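Local coordinates for starch synthase I (Hordeum vulgare, PDB 4HLN), which belongs to the starch synthases, plant glycosyltransferases built from two Rossmann-like domains of the GT-B kind, at residues 618-621 and 622-626. Numbering follows the deposited sequence.
Sequences YEQI and FEWAF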
ATOM      1  N   TYR A 618     -10.432  -1.624  -8.111  1.00 51.97           N
ATOM      2  CA  TYR A 618     -10.005  -3.007  -8.201  1.00 48.56           C
ATOM      3  C   TYR A 618     -11.008  -3.819  -9.012  1.00 47.37           C
ATOM      4  O   TYR A 618     -10.631  -4.743  -9.733  1.00 48.47           O
ATOM      5  CB  TYR A 618      -9.789  -3.603  -6.806  1.00 47.68           C
ATOM      6  CG  TYR A 618      -8.555  -3.060  -6.122  1.00 53.68           C
ATOM      7  CD1 TYR A 618      -7.309  -3.647  -6.327  1.00 57.93           C
ATOM      8  CD2 TYR A 618      -8.627  -1.954  -5.288  1.00 51.41           C
ATOM      9  CE1 TYR A 618      -6.168  -3.149  -5.720  1.00 55.70           C
ATOM     10  CE2 TYR A 618      -7.493  -1.447  -4.675  1.00 56.80           C
ATOM     11  CZ  TYR A 618      -6.262  -2.049  -4.894  1.00 59.08           C
ATOM     12  OH  TYR A 618      -5.125  -1.554  -4.282  1.00 59.52           O
ATOM     13  N   GLU A 619     -12.286  -3.466  -8.899  1.00 43.45           N
ATOM     14  CA  GLU A 619     -13.331  -4.206  -9.595  1.00 43.14           C
ATOM     15  C   GLU A 619     -13.138  -4.095 -11.100  1.00 40.48           C
ATOM     16  O   GLU A 619     -13.261  -5.076 -11.829  1.00 43.85           O
ATOM     17  CB  GLU A 619     -14.698  -3.674  -9.205  1.00 40.48           C
ATOM     18  CG  GLU A 619     -15.255  -4.237  -7.912  1.00 44.42           C
ATOM     19  CD  GLU A 619     -16.454  -3.437  -7.422  1.00 55.54           C
ATOM     20  OE1 GLU A 619     -16.930  -2.557  -8.182  1.00 55.51           O
ATOM     21  OE2 GLU A 619     -16.908  -3.673  -6.279  1.00 57.95           O
ATOM     22  N   GLN A 620     -12.825  -2.885 -11.549  1.00 39.11           N
ATOM     23  CA  GLN A 620     -12.514  -2.629 -12.942  1.00 37.67           C
ATOM     24  C   GLN A 620     -11.381  -3.548 -13.383  1.00 44.41           C
ATOM     25  O   GLN A 620     -11.485  -4.287 -14.366  1.00 52.44           O
ATOM     26  CB  GLN A 620     -12.109  -1.159 -13.100  1.00 35.92           C
ATOM     27  CG  GLN A 620     -11.624  -0.779 -14.482  1.00 63.72           C
ATOM     28  CD  GLN A 620     -12.731  -0.849 -15.529  1.00 91.60           C
ATOM     29  OE1 GLN A 620     -13.261   0.183 -15.952  1.00 93.60           O
ATOM     30  NE2 GLN A 620     -13.085  -2.070 -15.953  1.00 93.88           N
ATOM     31  N   ILE A 621     -10.302  -3.508 -12.618  1.00 37.51           N
ATOM     32  CA  ILE A 621      -9.138  -4.322 -12.888  1.00 41.15           C
ATOM     33  C   ILE A 621      -9.506  -5.785 -13.082  1.00 36.31           C
ATOM     34  O   ILE A 621      -9.137  -6.379 -14.090  1.00 51.86           O
ATOM     35  CB  ILE A 621      -8.087  -4.129 -11.774  1.00 46.93           C
ATOM     36  CG1 ILE A 621      -7.452  -2.748 -11.916  1.00 41.51           C
ATOM     37  CG2 ILE A 621      -7.018  -5.217 -11.804  1.00 35.10           C
ATOM     38  CD1 ILE A 621      -6.619  -2.354 -10.729  1.00 42.78           C
ATOM     39  N   PHE A 622     -10.244  -6.356 -12.138  1.00 35.18           N
ATOM     40  CA  PHE A 622     -10.672  -7.757 -12.244  1.00 44.52           C
ATOM     41  C   PHE A 622     -11.462  -8.018 -13.496  1.00 42.63           C
ATOM     42  O   PHE A 622     -11.388  -9.102 -14.054  1.00 46.95           O
ATOM     43  CB  PHE A 622     -11.524  -8.181 -11.052  1.00 47.97           C
ATOM     44  CG  PHE A 622     -10.857  -7.962  -9.733  1.00 57.80           C
ATOM     45  CD1 PHE A 622      -9.474  -7.908  -9.646  1.00 56.63           C
ATOM     46  CD2 PHE A 622     -11.605  -7.793  -8.585  1.00 51.24           C
ATOM     47  CE1 PHE A 622      -8.849  -7.696  -8.434  1.00 49.60           C
ATOM     48  CE2 PHE A 622     -10.990  -7.573  -7.371  1.00 52.66           C
ATOM     49  CZ  PHE A 622      -9.610  -7.526  -7.291  1.00 49.31           C
ATOM     50  N   GLU A 623     -12.235  -7.033 -13.934  1.00 41.68           N
ATOM     51  CA  GLU A 623     -13.026  -7.223 -15.139  1.00 50.18           C
ATOM     52  C   GLU A 623     -12.139  -7.362 -16.364  1.00 57.98           C
ATOM     53  O   GLU A 623     -12.311  -8.300 -17.164  1.00 55.00           O
ATOM     54  CB  GLU A 623     -14.080  -6.134 -15.296  1.00 50.74           C
ATOM     55  CG  GLU A 623     -15.263  -6.386 -14.355  1.00 76.51           C
ATOM     56  CD  GLU A 623     -15.715  -7.866 -14.346  1.00 91.01           C
ATOM     57  OE1 GLU A 623     -15.765  -8.495 -15.434  1.00103.60           O
ATOM     58  OE2 GLU A 623     -16.013  -8.404 -13.251  1.00 71.60           O
ATOM     59  N   TRP A 624     -11.170  -6.457 -16.486  1.00 41.98           N
ATOM     60  CA  TRP A 624     -10.132  -6.612 -17.490  1.00 41.95           C
ATOM     61  C   TRP A 624      -9.477  -7.995 -17.435  1.00 51.91           C
ATOM     62  O   TRP A 624      -9.235  -8.601 -18.472  1.00 54.30           O
ATOM     63  CB  TRP A 624      -9.072  -5.561 -17.302  1.00 47.89           C
ATOM     64  CG  TRP A 624      -9.552  -4.219 -17.590  1.00 56.59           C
ATOM     65  CD1 TRP A 624     -10.553  -3.871 -18.448  1.00 57.20           C
ATOM     66  CD2 TRP A 624      -9.065  -3.007 -17.022  1.00 56.70           C
ATOM     67  NE1 TRP A 624     -10.715  -2.506 -18.454  1.00 61.05           N
ATOM     68  CE2 TRP A 624      -9.811  -1.952 -17.585  1.00 64.13           C
ATOM     69  CE3 TRP A 624      -8.068  -2.709 -16.094  1.00 58.80           C
ATOM     70  CZ2 TRP A 624      -9.585  -0.619 -17.252  1.00 58.38           C
ATOM     71  CZ3 TRP A 624      -7.847  -1.383 -15.759  1.00 64.31           C
ATOM     72  CH2 TRP A 624      -8.604  -0.357 -16.336  1.00 59.50           C
ATOM     73  N   ALA A 625      -9.198  -8.497 -16.235  1.00 37.16           N
ATOM     74  CA  ALA A 625      -8.514  -9.778 -16.129  1.00 37.29           C
ATOM     75  C   ALA A 625      -9.370 -10.896 -16.674  1.00 43.63           C
ATOM     76  O   ALA A 625      -8.874 -11.780 -17.382  1.00 45.99           O
ATOM     77  CB  ALA A 625      -8.115 -10.077 -14.698  1.00 38.06           C
ATOM     78  N   PHE A 626     -10.658 -10.855 -16.340  1.00 49.54           N
ATOM     79  CA  PHE A 626     -11.570 -11.924 -16.729  1.00 54.99           C
ATOM     80  C   PHE A 626     -11.853 -11.889 -18.213  1.00 59.94           C
ATOM     81  O   PHE A 626     -11.914 -12.924 -18.863  1.00 55.10           O
ATOM     82  CB  PHE A 626     -12.875 -11.844 -15.953  1.00 44.77           C
ATOM     83  CG  PHE A 626     -12.791 -12.425 -14.582  1.00 41.13           C
ATOM     84  CD1 PHE A 626     -12.561 -13.776 -14.407  1.00 40.77           C
ATOM     85  CD2 PHE A 626     -12.938 -11.623 -13.465  1.00 46.17           C
ATOM     86  CE1 PHE A 626     -12.484 -14.327 -13.143  1.00 39.26           C
ATOM     87  CE2 PHE A 626     -12.861 -12.160 -12.199  1.00 49.43           C
ATOM     88  CZ  PHE A 626     -12.640 -13.520 -12.039  1.00 50.92           C
TER
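The carbonyl oxygen Gln-620 O takes two N-H groups from the next turn of helix 611-627: Trp-624 N at 3.1 Å, in a nearly straight i to i+4 bond, and Glu-623 N at 2.9 Å, weakly, with the N-H bent to 120°. This is one continuous alpha-helix near the chain's C-terminus, lying against the parallel strands of the N-terminal Rossmann-like domain. Glu-623 N is shared, since it also donates to Glu-619 O at 3.1 Å. On the outer side, the Gln-620 chain leaves with CG anti to the backbone N (chi1 174°) and bends at chi2, which lays its amide flat over the indole of Trp-624. The two planes lie 2° apart, and Gln-620 CG sits 3.7 Å from the centre of the six-membered ring as a CH-pi contact. Ile-621 CG1 approaches the same indole at Trp-624 CZ3, while the Ile-621 side chain also packs on Val-359 of strand 357-360. Toward the sheet, Phe-622 rests on Met-265 and Val-267. The carboxylates of Glu-619 and Glu-623 form salt bridges with Arg-157 and Arg-125 respectively, and Tyr-618 OH is bonded to Val-393 N. Back on the helix, Tyr-618 O accepts Phe-622 N at 2.9 Å and lies over the centre of that residue's own ring, 3.2 Å above its plane.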